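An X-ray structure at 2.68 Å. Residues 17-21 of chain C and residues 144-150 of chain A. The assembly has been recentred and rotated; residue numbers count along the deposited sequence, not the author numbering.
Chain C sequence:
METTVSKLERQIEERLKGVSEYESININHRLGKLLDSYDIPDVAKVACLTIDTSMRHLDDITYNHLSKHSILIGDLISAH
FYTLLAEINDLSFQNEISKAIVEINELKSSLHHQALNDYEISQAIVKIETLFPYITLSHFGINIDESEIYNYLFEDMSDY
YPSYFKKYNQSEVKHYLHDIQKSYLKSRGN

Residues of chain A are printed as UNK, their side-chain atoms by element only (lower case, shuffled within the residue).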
ATOM      1  N   LYS C  17     -11.549   0.219  13.651  1.00 77.69           N
ATOM      2  CA  LYS C  17     -12.286   1.159  14.462  1.00 78.32           C
ATOM      3  C   LYS C  17     -13.005   2.211  13.629  1.00 79.55           C
ATOM      4  O   LYS C  17     -13.917   1.889  12.871  1.00 79.12           O
ATOM      5  CB  LYS C  17     -11.364   1.819  15.483  1.00 78.79           C
ATOM      6  CG  LYS C  17     -11.255   1.033  16.787  1.00 79.71           C
ATOM      7  CD  LYS C  17     -12.582   1.060  17.546  1.00 80.02           C
ATOM      8  CE  LYS C  17     -12.679  -0.024  18.645  1.00 79.81           C
ATOM      9  NZ  LYS C  17     -13.224  -1.345  18.174  1.00 74.78           N
ATOM     10  N   GLY C  18     -12.578   3.460  13.772  1.00 80.16           N
ATOM     11  CA  GLY C  18     -13.197   4.582  13.084  1.00 80.57           C
ATOM     12  C   GLY C  18     -13.839   4.436  11.718  1.00 81.72           C
ATOM     13  O   GLY C  18     -14.089   5.455  11.072  1.00 81.67           O
ATOM     14  N   VAL C  19     -14.120   3.211  11.277  1.00 82.10           N
ATOM     15  CA  VAL C  19     -14.723   2.981   9.965  1.00 83.45           C
ATOM     16  C   VAL C  19     -16.249   2.851   9.981  1.00 85.55           C
ATOM     17  O   VAL C  19     -16.810   1.981  10.650  1.00 85.47           O
ATOM     18  CB  VAL C  19     -14.138   1.722   9.297  1.00 82.33           C
ATOM     19  CG1 VAL C  19     -14.747   1.550   7.913  1.00 79.92           C
ATOM     20  CG2 VAL C  19     -12.618   1.830   9.214  1.00 80.62           C
ATOM     21  N   SER C  20     -16.910   3.720   9.221  1.00 88.49           N
ATOM     22  CA  SER C  20     -18.368   3.730   9.133  1.00 91.73           C
ATOM     23  C   SER C  20     -18.953   2.351   8.806  1.00 93.18           C
ATOM     24  O   SER C  20     -19.176   1.554   9.721  1.00 93.27           O
ATOM     25  CB  SER C  20     -18.830   4.767   8.099  1.00 93.10           C
ATOM     26  OG  SER C  20     -18.259   4.538   6.817  1.00 95.61           O
ATOM     27  N   GLU C  21     -19.187   2.055   7.526  1.00 94.30           N
ATOM     28  CA  GLU C  21     -19.764   0.755   7.164  1.00 96.88           C
ATOM     29  C   GLU C  21     -18.953  -0.117   6.199  1.00 96.55           C
ATOM     30  O   GLU C  21     -18.812   0.219   5.020  1.00 96.58           O
ATOM     31  CB  GLU C  21     -21.166   0.940   6.570  1.00 99.36           C
ATOM     32  CG  GLU C  21     -22.016   2.010   7.239  1.00102.49           C
ATOM     33  CD  GLU C  21     -22.256   3.198   6.316  1.00105.18           C
ATOM     34  OE1 GLU C  21     -22.921   3.009   5.258  1.00104.49           O
ATOM     35  OE2 GLU C  21     -21.772   4.311   6.646  1.00104.42           O
TER
ATOM     36  N   UNK A 144      -6.433   5.955   4.110  1.00 70.48           N
ATOM     37  CA  UNK A 144      -7.158   5.871   2.843  1.00 71.07           C
ATOM     38  C   UNK A 144      -8.631   5.588   3.036  1.00 69.12           C
ATOM     39  O   UNK A 144      -9.448   5.983   2.213  1.00 68.97           O
ATOM     40  o   UNK A 144      -4.717   4.039  -0.844  1.00 86.67           O
ATOM     41  c   UNK A 144      -5.345   5.339   1.089  1.00 81.29           C
ATOM     42  c   UNK A 144      -6.530   4.808   1.932  1.00 74.91           C
ATOM     43  o   UNK A 144      -3.758   3.543   1.088  1.00 87.79           O
ATOM     44  c   UNK A 144      -4.550   4.229   0.393  1.00 85.27           C
ATOM     45  N   UNK A 145      -8.969   4.915   4.131  1.00 67.18           N
ATOM     46  CA  UNK A 145     -10.355   4.599   4.416  1.00 66.68           C
ATOM     47  C   UNK A 145     -11.113   5.804   4.985  1.00 67.31           C
ATOM     48  O   UNK A 145     -12.253   6.070   4.583  1.00 65.36           O
ATOM     49  c   UNK A 145     -10.447   3.413   5.380  1.00 64.83           C
ATOM     50  c   UNK A 145     -10.221   0.970   5.877  1.00 58.83           C
ATOM     51  c   UNK A 145     -10.378   2.002   4.778  1.00 62.73           C
ATOM     52  c   UNK A 145     -11.616   1.744   3.978  1.00 61.02           C
ATOM     53  N   UNK A 146     -10.499   6.530   5.917  1.00 67.36           N
ATOM     54  CA  UNK A 146     -11.186   7.700   6.482  1.00 67.80           C
ATOM     55  C   UNK A 146     -11.405   8.765   5.409  1.00 67.62           C
ATOM     56  O   UNK A 146     -12.369   9.515   5.468  1.00 65.83           O
ATOM     57  c   UNK A 146      -9.068   6.288  10.606  1.00 62.99           C
ATOM     58  c   UNK A 146     -10.416   8.295   7.675  1.00 65.46           C
ATOM     59  c   UNK A 146     -10.338   7.367   8.853  1.00 64.36           C
ATOM     60  c   UNK A 146     -11.436   6.609   9.222  1.00 62.64           C
ATOM     61  c   UNK A 146     -10.172   5.538  10.949  1.00 61.89           C
ATOM     62  c   UNK A 146     -11.355   5.702  10.257  1.00 62.01           C
ATOM     63  c   UNK A 146      -9.153   7.204   9.556  1.00 64.70           C
ATOM     64  N   UNK A 147     -10.519   8.790   4.418  1.00 68.86           N
ATOM     65  CA  UNK A 147     -10.607   9.737   3.315  1.00 72.12           C
ATOM     66  C   UNK A 147     -11.797   9.421   2.415  1.00 73.26           C
ATOM     67  O   UNK A 147     -12.527  10.324   2.001  1.00 73.35           O
ATOM     68  c   UNK A 147      -9.302   9.705   2.512  1.00 74.68           C
ATOM     69  c   UNK A 147      -9.318  10.419   1.169  1.00 78.38           C
ATOM     70  c   UNK A 147      -7.927  10.498   0.545  1.00 80.63           C
ATOM     71  n   UNK A 147      -7.717   9.751  -0.535  1.00 81.36           N
ATOM     72  o   UNK A 147      -7.048  11.216   1.043  1.00 83.02           O
ATOM     73  N   UNK A 148     -11.982   8.135   2.120  1.00 74.67           N
ATOM     74  CA  UNK A 148     -13.089   7.669   1.286  1.00 74.90           C
ATOM     75  C   UNK A 148     -14.399   7.881   2.038  1.00 74.20           C
ATOM     76  O   UNK A 148     -15.447   8.154   1.445  1.00 73.45           O
ATOM     77  c   UNK A 148     -13.664   5.173  -1.217  1.00 79.27           C
ATOM     78  c   UNK A 148     -14.643   4.642  -2.043  1.00 78.37           C
ATOM     79  c   UNK A 148     -12.904   6.181   0.969  1.00 76.11           C
ATOM     80  c   UNK A 148     -13.977   5.608   0.080  1.00 78.72           C
ATOM     81  c   UNK A 148     -15.963   4.543  -1.570  1.00 79.52           C
ATOM     82  c   UNK A 148     -16.290   4.973  -0.279  1.00 77.88           C
ATOM     83  c   UNK A 148     -15.302   5.499   0.535  1.00 78.73           C
ATOM     84  N   UNK A 149     -14.300   7.744   3.354  1.00 73.91           N
ATOM     85  CA  UNK A 149     -15.400   7.900   4.289  1.00 73.88           C
ATOM     86  C   UNK A 149     -15.672   9.390   4.538  1.00 75.05           C
ATOM     87  O   UNK A 149     -16.749   9.778   5.014  1.00 75.72           O
ATOM     88  n   UNK A 149     -14.683   7.523   8.793  1.00 76.88           N
ATOM     89  c   UNK A 149     -15.369   6.721   7.987  1.00 76.26           C
ATOM     90  o   UNK A 149     -15.528   5.526   8.221  1.00 76.96           O
ATOM     91  c   UNK A 149     -15.016   7.184   5.571  1.00 73.80           C
ATOM     92  c   UNK A 149     -15.938   7.350   6.725  1.00 75.73           C
ATOM     93  N   UNK A 150     -14.689  10.222   4.203  1.00 75.20           N
ATOM     94  CA  UNK A 150     -14.794  11.680   4.355  1.00 74.74           C
ATOM     95  C   UNK A 150     -15.401  12.296   3.102  1.00 74.17           C
ATOM     96  O   UNK A 150     -15.895  13.429   3.150  1.00 73.25           O
ATOM     97  c   UNK A 150     -13.405  12.333   4.512  1.00 76.44           C
ATOM     98  o   UNK A 150     -11.730  12.581   6.181  1.00 76.92           O
ATOM     99  c   UNK A 150     -12.965  12.491   5.954  1.00 76.41           C
ATOM    100  o   UNK A 150     -13.842  12.551   6.842  1.00 75.48           O
TER

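Residues 144-150 of chain A form a stretch of helix that begins earlier in the chain, and C:Gly18, C:Val19 and C:Ser20 lie against it in a segment without regular secondary structure.

Position 144 has five side-chain atoms, three carbons in a row with two oxygens on the third. This is a carboxylate on a two-carbon spacer, and the residue is A:Glu144. Its side chain is out of reach of the chain C stretch and takes no part in the contact.

At position 145 four carbons fork at the second, with no polar atom. One branch end approaches the side chain of C:Val19. The fork beyond CB identifies A:Leu145, a buried residue whose CA-to-CB bond points toward chain C. A:Leu145 CD1 lies 4.2 Å from C:Val19 CG2, an apolar approach.

Position 146 carries one carbon followed by a ring of six carbons, with no oxygen on the ring: A:Phe146. Its CA-to-CB bond points sideways, but the ring reaches nearer to chain C, and CE1 lies 4.2 Å from C:Val19 CG2. C:Gly18 O and C:Val19 N sit at the ring edge, near its plane. An ideal CB on C:Gly18 would fall 2.8 Å from A:Phe146 CZ, a clash that glycine avoids.

Position 147 shows three carbons, the third bearing one oxygen and one nitrogen. This primary amide is A:Gln147, which is out of reach of chain C.

Position 148 repeats the pattern of one carbon and a six-carbon ring, and is A:Phe148. Its ring stays out of reach of the chain C stretch.

Position 149 again has three carbons ending in one oxygen and one nitrogen, but here the amide meets chain C backbone through both heteroatoms. The residue is A:Gln149. Its OE1 accepts from C:Ser20 N at a very short 2.5 Å and, weakly, from C:Ser20 OG at 3.2 Å, while its NE2 donates to C:Gly18 O at 3.1 Å; the position of that carbonyl oxygen is less certain.

Position 150 has two carbons, the second with two oxygens, a carboxylate on a single-carbon spacer: A:Asp150. It does not touch chain C, and its OD2 is hydrogen-bonded elsewhere in the structure.

The contact is small, burying 260 Å² in all, and combines two kinds of interaction. A:Leu145 and A:Phe146 offer an apolar surface to C:Val19 CG2, while A:Gln149, one helical turn beyond A:Leu145, uses its extended side chain to bring a donor and an acceptor to the backbone on both sides of C:Val19.

Chain A 144-150: ELFQFQD
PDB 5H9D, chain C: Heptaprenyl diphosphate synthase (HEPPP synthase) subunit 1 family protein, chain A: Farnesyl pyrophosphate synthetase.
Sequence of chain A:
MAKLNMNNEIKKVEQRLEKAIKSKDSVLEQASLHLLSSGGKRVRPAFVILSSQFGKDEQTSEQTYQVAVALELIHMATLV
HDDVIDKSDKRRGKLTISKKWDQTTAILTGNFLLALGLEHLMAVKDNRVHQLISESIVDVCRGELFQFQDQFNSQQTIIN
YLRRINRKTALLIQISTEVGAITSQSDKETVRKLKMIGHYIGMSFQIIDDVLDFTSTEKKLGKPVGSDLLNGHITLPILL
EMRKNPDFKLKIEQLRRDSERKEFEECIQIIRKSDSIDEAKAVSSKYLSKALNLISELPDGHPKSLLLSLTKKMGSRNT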